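Local atomic coordinates of PUA domain-containing protein (Aeropyrum pernix, PDB entry 2CX0), a protein that is of unknown function but carries a PUA domain, so that it probably binds RNA and may take part in translation initiation. Residues A[28-31]-A[32-36]; A[130-134]-A[135-139]; A[151-154]-A[155-158]; A[167-170]-A[171-175]. All coordinates share one frame; numbering follows the deposited sequence.

Overall arrangement
Four local contacts are spread over the two parts of this protein. Contact 1 ends helix 20-30 in the part that holds the six-stranded antiparallel sheet; contacts 2 and 3 belong to the PUA domain, one as a hairpin turn, the other within helix 149-158, their centres about 18 Å apart. Contact 4 leads from strand 163-170 of the PUA sheet into helix 174-183. Only contacts 2 and 4 touch, with Leu171 CD1 4.2 Å from Pro139 O, since their strands are neighbours. Contact 1 lies about 22 Å from both, centre to centre. A bound sulfate, probably from the crystallisation liquor, sits about 4 Å from the His134 side chain of contact 2.

Contact 1 of 4, residues A[28-31]-A[32-36]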
loop_
_atom_site.group_PDB
_atom_site.type_symbol
_atom_site.label_atom_id
_atom_site.label_comp_id
_atom_site.label_asym_id
_atom_site.label_seq_id
_atom_site.Cartn_x
_atom_site.Cartn_y
_atom_site.Cartn_z
ATOM N N GLU A 28 -8.874 -14.978 3.438
ATOM C CA GLU A 28 -9.433 -15.344 2.160
ATOM C C GLU A 28 -9.449 -14.201 1.144
ATOM O O GLU A 28 -9.326 -14.460 -0.032
ATOM C CB GLU A 28 -10.854 -15.864 2.322
ATOM C CG GLU A 28 -10.875 -17.240 2.919
ATOM C CD GLU A 28 -12.173 -17.550 3.651
ATOM O OE1 GLU A 28 -13.198 -16.844 3.397
ATOM O OE2 GLU A 28 -12.162 -18.519 4.464
ATOM N N ARG A 29 -9.628 -12.965 1.617
ATOM C CA ARG A 29 -9.692 -11.798 0.741
ATOM C C ARG A 29 -8.315 -11.413 0.219
ATOM O O ARG A 29 -8.189 -10.765 -0.841
ATOM C CB ARG A 29 -10.328 -10.633 1.493
ATOM C CG ARG A 29 -11.896 -10.786 1.619
ATOM C CD ARG A 29 -12.426 -9.620 2.458
ATOM N NE ARG A 29 -12.438 -8.377 1.710
ATOM C CZ ARG A 29 -12.798 -7.209 2.225
ATOM N NH1 ARG A 29 -13.141 -7.160 3.495
ATOM N NH2 ARG A 29 -12.905 -6.107 1.446
ATOM N N LEU A 30 -7.292 -11.830 0.953
ATOM C CA LEU A 30 -5.913 -11.548 0.582
ATOM C C LEU A 30 -5.323 -12.629 -0.335
ATOM O O LEU A 30 -4.513 -12.344 -1.226
ATOM C CB LEU A 30 -5.027 -11.449 1.863
ATOM C CG LEU A 30 -5.263 -10.328 2.912
ATOM C CD1 LEU A 30 -4.380 -10.571 4.177
ATOM C CD2 LEU A 30 -4.890 -8.977 2.297
ATOM N N LYS A 31 -5.731 -13.875 -0.151
ATOM C CA LYS A 31 -5.048 -14.913 -0.912
ATOM C C LYS A 31 -4.978 -14.780 -2.428
ATOM O O LYS A 31 -3.930 -15.039 -3.033
ATOM C CB LYS A 31 -5.599 -16.268 -0.521
ATOM C CG LYS A 31 -5.086 -16.691 0.870
ATOM C CD LYS A 31 -5.777 -17.981 1.294
ATOM C CE LYS A 31 -5.551 -18.319 2.765
ATOM N NZ LYS A 31 -6.357 -19.536 3.204
ATOM N N PRO A 32 -6.059 -14.305 -3.043
ATOM C CA PRO A 32 -6.043 -14.165 -4.493
ATOM C C PRO A 32 -5.171 -13.071 -5.028
ATOM O O PRO A 32 -4.823 -13.129 -6.200
ATOM C CB PRO A 32 -7.501 -13.871 -4.842
ATOM C CG PRO A 32 -8.277 -14.295 -3.571
ATOM C CD PRO A 32 -7.353 -13.899 -2.485
ATOM N N TYR A 33 -4.835 -12.061 -4.210
ATOM C CA TYR A 33 -4.085 -10.908 -4.736
ATOM C C TYR A 33 -2.612 -10.703 -4.415
ATOM O O TYR A 33 -1.999 -9.768 -4.921
ATOM C CB TYR A 33 -4.851 -9.656 -4.340
ATOM C CG TYR A 33 -6.277 -9.757 -4.724
ATOM C CD1 TYR A 33 -6.657 -9.750 -6.078
ATOM C CD2 TYR A 33 -7.282 -9.872 -3.740
ATOM C CE1 TYR A 33 -8.011 -9.843 -6.426
ATOM C CE2 TYR A 33 -8.624 -9.962 -4.084
ATOM C CZ TYR A 33 -8.985 -9.945 -5.423
ATOM O OH TYR A 33 -10.316 -9.969 -5.792
ATOM N N TYR A 34 -2.045 -11.586 -3.601
ATOM C CA TYR A 34 -0.677 -11.456 -3.135
ATOM C C TYR A 34 -0.055 -12.827 -3.216
ATOM O O TYR A 34 -0.779 -13.825 -3.204
ATOM C CB TYR A 34 -0.712 -10.986 -1.667
ATOM C CG TYR A 34 -1.373 -9.635 -1.557
ATOM C CD1 TYR A 34 -0.731 -8.492 -2.063
ATOM C CD2 TYR A 34 -2.651 -9.499 -1.022
ATOM C CE1 TYR A 34 -1.353 -7.236 -2.029
ATOM C CE2 TYR A 34 -3.295 -8.260 -0.985
ATOM C CZ TYR A 34 -2.629 -7.126 -1.488
ATOM O OH TYR A 34 -3.214 -5.913 -1.417
ATOM N N THR A 35 1.268 -12.870 -3.252
ATOM C CA THR A 35 1.980 -14.138 -3.320
ATOM C C THR A 35 1.720 -14.943 -2.061
ATOM O O THR A 35 1.542 -16.163 -2.116
ATOM C CB THR A 35 3.486 -13.889 -3.459
ATOM O OG1 THR A 35 3.730 -13.155 -4.668
ATOM C CG2 THR A 35 4.263 -15.169 -3.494
ATOM N N ARG A 36 1.712 -14.274 -0.924
ATOM C CA ARG A 36 1.462 -14.985 0.336
ATOM C C ARG A 36 1.022 -14.011 1.425
ATOM O O ARG A 36 1.211 -12.809 1.280
ATOM C CB ARG A 36 2.737 -15.677 0.817
ATOM C CG ARG A 36 3.763 -14.698 1.381
ATOM C CD ARG A 36 5.119 -15.381 1.743
ATOM N NE ARG A 36 5.833 -15.783 0.545
ATOM C CZ ARG A 36 6.762 -15.051 -0.047
ATOM N NH1 ARG A 36 7.111 -13.881 0.462
ATOM N NH2 ARG A 36 7.305 -15.495 -1.171
HETATM O O HOH W 1 -1.772 -16.075 -1.797
#
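Leu30 O receives the backbone N-H of Tyr33 at 3.0 Å from Tyr33 N, the one direct hydrogen bond between residues 28-31 and 32-36. The donor stands above the carbonyl plane, 47° out of it, as the chain curls tightly off the end of a helix. The same oxygen also lies 3.4 Å from Tyr34 CD2, so two successive tyrosines close round one carbonyl. Pro32 has no N-H to offer, and its ring is laid instead against the last turn, with CD 3.2 Å from Glu28 O. Next to it, the Tyr33 ring brings its CD2 edge, near the ring plane, to 3.2 Å from Arg29 O.

The apolar part rests on Leu30 and Tyr34. Leu30 CG lies anti to the carbonyl carbon (chi1 -64°), and the CD2 branch beyond it meets Tyr34 CE2 at 3.7 Å. A water bridges two backbone carbonyls, at 2.7 Å from Lys31 O and 2.8 Å from Tyr34 O.

Around this helix end, strand 76-78 receives Leu30 on Ile76 and Tyr34 on Pro78, while Tyr34 OH bonds to Ile76 O. Arg29 reaches Gly74 O and Glu70, and the Tyr34 ring meets Trp90.

Contact 2 of 4, residues A[130-134]-A[135-139]; sequences AALYH and ETRTP
Tyr133 and Glu135 pack closely at the turn of a beta hairpin, their side chains lying side by side and pointing the same way. Tyr133 CG is anti to the backbone N (chi1 173°), which lays the ring under Glu135 CB; that carbon sits 3.6 Å from Tyr133 CZ in a CH-pi contact over the face. Glu135 CB also stands over a face of the His134 imidazole, 4.1 Å from its centroid, so one methylene is shared by two rings. On the sheet face of Leu132 and Pro139, Leu132 CD1 meets Pro139 CB at 4.0 Å. Between the strands Tyr133 N donates to Thr138 O at 2.9 Å, with 158° at the hydrogen. An alanine at Tyr133 takes away the ring face under Glu135 CB, and the glutamate would probably turn more freely against the His134 ring alone.

The outer side is looser, with Arg137 N making only a weak, bent bond to Tyr133 O and a water donating to His134 O at 2.8 Å. Within the turn, Thr136 OG1 and Thr138 OG1 share a firm hydrogen bond of 2.8 Å. Arg137 bends at chi3 so that Leu132 CD2 lies over one face of its guanidinium, and NH2 makes a salt bridge with Glu120.

The hairpin joins strands 128-133 and 138-145; Tyr133 packs on helix 99-107, Pro139 on helix 80-86, and Leu132 on strand 93-97.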
loop_
_atom_site.group_PDB
_atom_site.type_symbol
_atom_site.label_atom_id
_atom_site.label_comp_id
_atom_site.label_asym_id
_atom_site.label_seq_id
_atom_site.Cartn_x
_atom_site.Cartn_y
_atom_site.Cartn_z
ATOM N N ALA A 130 3.693 -2.416 -5.697
ATOM C CA ALA A 130 4.263 -1.275 -4.995
ATOM C C ALA A 130 5.330 -0.652 -5.876
ATOM O O ALA A 130 6.014 -1.391 -6.595
ATOM C CB ALA A 130 4.939 -1.696 -3.640
ATOM N N ALA A 131 5.469 0.677 -5.808
ATOM C CA ALA A 131 6.516 1.362 -6.556
ATOM C C ALA A 131 7.612 1.742 -5.549
ATOM O O ALA A 131 7.324 2.390 -4.537
ATOM C CB ALA A 131 5.988 2.622 -7.222
ATOM N N LEU A 132 8.869 1.409 -5.883
ATOM C CA LEU A 132 9.983 1.687 -4.963
ATOM C C LEU A 132 11.057 2.531 -5.652
ATOM O O LEU A 132 11.417 2.302 -6.832
ATOM C CB LEU A 132 10.712 0.379 -4.554
ATOM C CG LEU A 132 10.138 -0.445 -3.395
ATOM C CD1 LEU A 132 8.616 -0.733 -3.627
ATOM C CD2 LEU A 132 10.932 -1.821 -3.393
ATOM N N TYR A 133 11.604 3.475 -4.909
ATOM C CA TYR A 133 12.725 4.286 -5.473
ATOM C C TYR A 133 13.852 3.248 -5.638
ATOM O O TYR A 133 14.218 2.577 -4.653
ATOM C CB TYR A 133 13.125 5.351 -4.445
ATOM C CG TYR A 133 14.360 6.132 -4.843
ATOM C CD1 TYR A 133 14.668 6.357 -6.199
ATOM C CD2 TYR A 133 15.200 6.685 -3.875
ATOM C CE1 TYR A 133 15.816 7.142 -6.574
ATOM C CE2 TYR A 133 16.323 7.459 -4.231
ATOM C CZ TYR A 133 16.622 7.683 -5.561
ATOM O OH TYR A 133 17.732 8.451 -5.844
ATOM N N HIS A 134 14.405 3.113 -6.841
ATOM C CA HIS A 134 15.418 2.089 -7.099
ATOM C C HIS A 134 16.688 2.122 -6.244
ATOM O O HIS A 134 17.143 1.086 -5.793
ATOM C CB HIS A 134 15.825 2.091 -8.569
ATOM C CG HIS A 134 16.856 3.123 -8.909
ATOM N ND1 HIS A 134 18.210 2.853 -8.882
ATOM C CD2 HIS A 134 16.740 4.437 -9.200
ATOM C CE1 HIS A 134 18.880 3.963 -9.140
ATOM N NE2 HIS A 134 18.018 4.939 -9.338
ATOM N N GLU A 135 17.206 3.305 -6.010
ATOM C CA GLU A 135 18.498 3.465 -5.295
ATOM C C GLU A 135 18.490 2.931 -3.843
ATOM O O GLU A 135 19.415 2.231 -3.427
ATOM C CB GLU A 135 18.909 4.975 -5.311
ATOM C CG GLU A 135 20.300 5.336 -4.744
ATOM C CD GLU A 135 21.422 4.576 -5.463
ATOM O OE1 GLU A 135 21.278 4.255 -6.673
ATOM O OE2 GLU A 135 22.456 4.287 -4.825
ATOM N N THR A 136 17.438 3.240 -3.096
ATOM C CA THR A 136 17.361 2.846 -1.698
ATOM C C THR A 136 16.307 1.762 -1.480
ATOM O O THR A 136 16.152 1.331 -0.352
ATOM C CB THR A 136 16.897 4.023 -0.828
ATOM O OG1 THR A 136 15.648 4.497 -1.362
ATOM C CG2 THR A 136 17.915 5.185 -0.849
ATOM N N ARG A 137 15.580 1.377 -2.538
ATOM C CA ARG A 137 14.456 0.435 -2.446
ATOM C C ARG A 137 13.355 0.894 -1.448
ATOM O O ARG A 137 12.690 0.074 -0.796
ATOM C CB ARG A 137 14.929 -0.980 -2.058
ATOM C CG ARG A 137 15.644 -1.686 -3.202
ATOM C CD ARG A 137 15.901 -3.177 -2.916
ATOM N NE ARG A 137 14.725 -4.039 -3.048
ATOM C CZ ARG A 137 14.270 -4.506 -4.214
ATOM N NH1 ARG A 137 14.901 -4.179 -5.337
ATOM N NH2 ARG A 137 13.200 -5.281 -4.247
ATOM N N THR A 138 13.188 2.199 -1.307
ATOM C CA THR A 138 12.161 2.744 -0.408
ATOM C C THR A 138 10.784 2.698 -1.100
ATOM O O THR A 138 10.617 3.242 -2.187
ATOM C CB THR A 138 12.419 4.243 -0.090
ATOM O OG1 THR A 138 13.671 4.384 0.567
ATOM C CG2 THR A 138 11.282 4.838 0.775
ATOM N N PRO A 139 9.799 2.071 -0.466
ATOM C CA PRO A 139 8.472 2.034 -1.079
ATOM C C PRO A 139 7.905 3.456 -1.007
ATOM O O PRO A 139 7.979 4.138 0.040
ATOM C CB PRO A 139 7.685 1.059 -0.186
ATOM C CG PRO A 139 8.779 0.263 0.503
ATOM C CD PRO A 139 9.824 1.282 0.782
HETATM O O HOH W 2 16.908 -1.670 -6.335
#

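Contact 3 of 4, residues A[151-154]-A[155-158]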
loop_
_atom_site.group_PDB
_atom_site.type_symbol
_atom_site.label_atom_id
_atom_site.label_comp_id
_atom_site.label_asym_id
_atom_site.label_seq_id
_atom_site.Cartn_x
_atom_site.Cartn_y
_atom_site.Cartn_z
ATOM N N ALA A 151 4.604 -6.808 -20.304
ATOM C CA ALA A 151 4.492 -5.705 -21.225
ATOM C C ALA A 151 5.305 -4.515 -20.674
ATOM O O ALA A 151 5.924 -3.778 -21.453
ATOM C CB ALA A 151 3.037 -5.305 -21.399
ATOM N N LEU A 152 5.286 -4.319 -19.355
ATOM C CA LEU A 152 5.989 -3.192 -18.773
ATOM C C LEU A 152 7.502 -3.342 -19.018
ATOM O O LEU A 152 8.213 -2.349 -19.237
ATOM C CB LEU A 152 5.661 -3.075 -17.276
ATOM C CG LEU A 152 6.230 -1.844 -16.547
ATOM C CD1 LEU A 152 5.732 -0.516 -17.212
ATOM C CD2 LEU A 152 5.743 -1.931 -15.026
ATOM N N GLU A 153 7.983 -4.572 -18.966
ATOM C CA GLU A 153 9.407 -4.844 -19.177
ATOM C C GLU A 153 9.852 -4.228 -20.535
ATOM O O GLU A 153 10.959 -3.670 -20.681
ATOM C CB GLU A 153 9.626 -6.373 -19.222
ATOM C CG GLU A 153 9.828 -7.027 -17.852
ATOM C CD GLU A 153 11.117 -6.555 -17.178
ATOM O OE1 GLU A 153 11.995 -6.017 -17.854
ATOM O OE2 GLU A 153 11.281 -6.745 -15.974
ATOM N N LYS A 154 8.979 -4.331 -21.530
ATOM C CA LYS A 154 9.336 -3.799 -22.826
ATOM C C LYS A 154 9.118 -2.286 -22.854
ATOM O O LYS A 154 9.989 -1.509 -23.241
ATOM C CB LYS A 154 8.490 -4.472 -23.896
ATOM C CG LYS A 154 8.677 -5.968 -23.883
ATOM C CD LYS A 154 8.390 -6.565 -25.240
ATOM C CE LYS A 154 8.434 -8.108 -25.198
ATOM N NZ LYS A 154 9.762 -8.699 -24.823
ATOM N N LEU A 155 7.974 -1.852 -22.373
ATOM C CA LEU A 155 7.641 -0.428 -22.411
ATOM C C LEU A 155 8.599 0.490 -21.656
ATOM O O LEU A 155 8.897 1.573 -22.137
ATOM C CB LEU A 155 6.220 -0.219 -21.850
ATOM C CG LEU A 155 5.085 -0.849 -22.704
ATOM C CD1 LEU A 155 3.725 -0.830 -21.904
ATOM C CD2 LEU A 155 4.994 -0.047 -24.047
ATOM N N TYR A 156 9.091 0.093 -20.479
ATOM C CA TYR A 156 9.987 0.996 -19.790
ATOM C C TYR A 156 11.332 1.101 -20.509
ATOM O O TYR A 156 11.957 2.142 -20.498
ATOM C CB TYR A 156 10.159 0.599 -18.291
ATOM C CG TYR A 156 11.274 -0.331 -17.964
ATOM C CD1 TYR A 156 11.013 -1.666 -17.638
ATOM C CD2 TYR A 156 12.591 0.133 -17.869
ATOM C CE1 TYR A 156 12.046 -2.535 -17.224
ATOM C CE2 TYR A 156 13.652 -0.749 -17.439
ATOM C CZ TYR A 156 13.340 -2.071 -17.131
ATOM O OH TYR A 156 14.308 -2.955 -16.777
ATOM N N ARG A 157 11.758 0.033 -21.164
ATOM C CA ARG A 157 13.028 0.093 -21.877
ATOM C C ARG A 157 12.951 1.013 -23.111
ATOM O O ARG A 157 13.957 1.514 -23.550
ATOM C CB ARG A 157 13.450 -1.316 -22.286
ATOM C CG ARG A 157 13.965 -2.128 -21.117
ATOM C CD ARG A 157 14.260 -3.549 -21.576
ATOM N NE ARG A 157 15.040 -4.266 -20.587
ATOM C CZ ARG A 157 14.520 -4.952 -19.582
ATOM N NH1 ARG A 157 13.200 -5.006 -19.427
ATOM N NH2 ARG A 157 15.324 -5.628 -18.755
ATOM N N GLU A 158 11.755 1.198 -23.661
ATOM C CA GLU A 158 11.527 2.090 -24.785
ATOM C C GLU A 158 11.186 3.479 -24.258
ATOM O O GLU A 158 11.129 4.436 -25.013
ATOM C CB GLU A 158 10.294 1.618 -25.578
ATOM C CG GLU A 158 10.379 0.172 -26.023
ATOM C CD GLU A 158 9.039 -0.391 -26.492
ATOM O OE1 GLU A 158 9.038 -1.560 -26.926
ATOM O OE2 GLU A 158 8.001 0.327 -26.428
HETATM O O HOH W 3 13.410 -5.092 -15.393
HETATM O O HOH W 4 14.659 -7.324 -16.424
#
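Side chains one helical turn apart meet along helix 149-158, an alpha helix at the surface of the PUA domain, of which Leu152 and Tyr156 lie against strand 116-121. The i to i+4 backbone pattern is regular at first: Leu155 N reaches Ala151 O at 3.0 Å, and Tyr156 N reaches Leu152 O at 2.9 Å, both nearly straight at 172°. Towards the end it slackens, and Glu158 N lies 3.3 Å from Lys154 O.

Leu155 covers the Ala151 carbonyl, with CG 3.3 Å from Ala151 O, before continuing to Ile113 and Ala160. Tyr156 brings a ring edge to the next carbonyl along, CD1 lying 3.3 Å from Leu152 O. Its chi1 of 91°, well off the usual staggered value, carries the ring along the same side as Glu153, and Val116 and Val119 receive it there.

Glu153 and Arg157 run side by side and probably form a salt bridge, doubtful in detail because their ends are modelled too close together. The Tyr156 hydroxyl lies over one face of the Arg157 guanidinium. Replacing Tyr156 with an alanine would probably open a gap against Val116 and Val119 and leave the water beside Glu153 without its hydroxyl partner. That water stands 2.7 Å from Tyr156 OH and donates to Glu153 OE2 at 2.8 Å.

Contact 4 of 4, residues A[167-170]-A[171-175]; sequences RVHR and LGDAL
Arg170 and Asp173 are joined by two hydrogen bonds, one backbone to backbone and one backbone to side chain, and a third runs from the Arg170 side chain to a carbonyl within the turn. In the first, Asp173 N donates to Arg170 O at 3.1 Å and closes a type II beta turn whose third residue, Gly172, has backbone angles that would jam a side chain against the preceding carbonyl. In the second, Arg170 N reaches Asp173 OD2 at 2.9 Å, approaching from above the carboxylate plane, 63° out of it. In the third, Arg170 NH1 bonds to Leu171 O at 3.1 Å, nearly in the guanidinium plane. Arg170 bends at chi2 (84°), which folds the guanidinium back over the turn and lays one of its faces over Asp173 N.

The charged ends of this pair do not meet; Arg170 NE is instead 3.5 Å from Asp173 CB. The carboxylate has other work: Asp173 is the N-cap of the following helix, OD1 accepting the Trp176 N-H. The His169 imidazole also approaches it edge-on, CD2 coming to 3.1 Å from Asp173 OD1.

Apolar packing is a CH-pi contact, Leu175 CD2 sitting over a face of the His169 ring, 4.3 Å from the centroid.

Waters complete the set. One donates to both Val168 O and Asp173 OD2, and another donates to Gly172 O and accepts weakly from Arg170 NH2.

Upstream, Val168 and His169 form a classic beta bulge opposite Val142 of strand 138-145. His169 and Leu171 touch Leu80 of helix 80-86, and Leu175, at the start of helix 174-183, reaches Ile59 of strand 56-62 in the other sheet.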
loop_
_atom_site.group_PDB
_atom_site.type_symbol
_atom_site.label_atom_id
_atom_site.label_comp_id
_atom_site.label_asym_id
_atom_site.label_seq_id
_atom_site.Cartn_x
_atom_site.Cartn_y
_atom_site.Cartn_z
ATOM N N ARG A 167 -2.119 5.180 -8.797
ATOM C CA ARG A 167 -1.899 5.416 -7.377
ATOM C C ARG A 167 -3.125 5.066 -6.479
ATOM O O ARG A 167 -4.259 5.416 -6.818
ATOM C CB ARG A 167 -1.512 6.921 -7.167
ATOM C CG ARG A 167 -1.544 7.329 -5.672
ATOM C CD ARG A 167 -1.972 8.802 -5.486
ATOM N NE ARG A 167 -3.392 8.981 -5.842
ATOM C CZ ARG A 167 -3.843 9.631 -6.907
ATOM N NH1 ARG A 167 -3.011 10.201 -7.758
ATOM N NH2 ARG A 167 -5.148 9.673 -7.135
ATOM N N VAL A 168 -2.913 4.315 -5.395
ATOM C CA VAL A 168 -3.992 4.078 -4.421
ATOM C C VAL A 168 -3.584 4.744 -3.071
ATOM O O VAL A 168 -4.353 5.466 -2.436
ATOM C CB VAL A 168 -4.226 2.592 -4.227
ATOM C CG1 VAL A 168 -5.102 2.306 -2.938
ATOM C CG2 VAL A 168 -4.920 2.049 -5.524
ATOM N N HIS A 169 -2.350 4.515 -2.647
ATOM C CA HIS A 169 -1.843 5.067 -1.386
ATOM C C HIS A 169 -0.365 5.428 -1.584
ATOM O O HIS A 169 0.404 4.663 -2.235
ATOM C CB HIS A 169 -2.005 4.036 -0.257
ATOM C CG HIS A 169 -1.186 4.332 0.962
ATOM N ND1 HIS A 169 -0.254 3.453 1.477
ATOM C CD2 HIS A 169 -1.230 5.378 1.821
ATOM C CE1 HIS A 169 0.241 3.952 2.616
ATOM N NE2 HIS A 169 -0.340 5.119 2.840
ATOM N N ARG A 170 0.059 6.580 -1.030
ATOM C CA ARG A 170 1.438 6.986 -1.263
ATOM C C ARG A 170 2.047 7.737 -0.087
ATOM O O ARG A 170 1.332 8.220 0.783
ATOM C CB ARG A 170 1.540 7.847 -2.539
ATOM C CG ARG A 170 0.635 9.118 -2.517
ATOM C CD ARG A 170 1.258 10.322 -1.787
ATOM N NE ARG A 170 0.312 11.460 -1.894
ATOM C CZ ARG A 170 0.505 12.661 -1.347
ATOM N NH1 ARG A 170 1.634 12.913 -0.665
ATOM N NH2 ARG A 170 -0.475 13.582 -1.441
ATOM N N LEU A 171 3.380 7.787 -0.071
ATOM C CA LEU A 171 4.129 8.452 1.006
ATOM C C LEU A 171 3.629 9.902 1.261
ATOM O O LEU A 171 3.656 10.728 0.337
ATOM C CB LEU A 171 5.597 8.511 0.579
ATOM C CG LEU A 171 6.547 8.393 1.784
ATOM C CD1 LEU A 171 8.030 8.151 1.368
ATOM C CD2 LEU A 171 6.345 9.616 2.583
ATOM N N GLY A 172 3.166 10.190 2.481
ATOM C CA GLY A 172 2.715 11.549 2.756
ATOM C C GLY A 172 1.235 11.859 2.524
ATOM O O GLY A 172 0.821 13.006 2.725
ATOM N N ASP A 173 0.458 10.884 2.049
ATOM C CA ASP A 173 -0.956 11.149 1.898
ATOM C C ASP A 173 -1.642 11.108 3.305
ATOM O O ASP A 173 -1.000 10.846 4.320
ATOM C CB ASP A 173 -1.635 10.242 0.807
ATOM C CG ASP A 173 -1.811 8.753 1.206
ATOM O OD1 ASP A 173 -1.690 8.359 2.405
ATOM O OD2 ASP A 173 -2.106 7.970 0.234
ATOM N N ALA A 174 -2.930 11.451 3.353
ATOM C CA ALA A 174 -3.639 11.515 4.614
ATOM C C ALA A 174 -3.612 10.196 5.382
ATOM O O ALA A 174 -3.385 10.204 6.616
ATOM C CB ALA A 174 -5.062 11.961 4.370
ATOM N N LEU A 175 -3.837 9.091 4.671
ATOM C CA LEU A 175 -3.805 7.787 5.335
ATOM C C LEU A 175 -2.382 7.507 5.869
ATOM O O LEU A 175 -2.224 6.969 6.992
ATOM C CB LEU A 175 -4.250 6.651 4.382
ATOM C CG LEU A 175 -4.029 5.193 4.858
ATOM C CD1 LEU A 175 -4.905 4.895 6.095
ATOM C CD2 LEU A 175 -4.415 4.239 3.785
HETATM O O HOH W 5 -4.840 6.692 0.286
HETATM O O HOH W 6 -0.154 15.310 1.217
#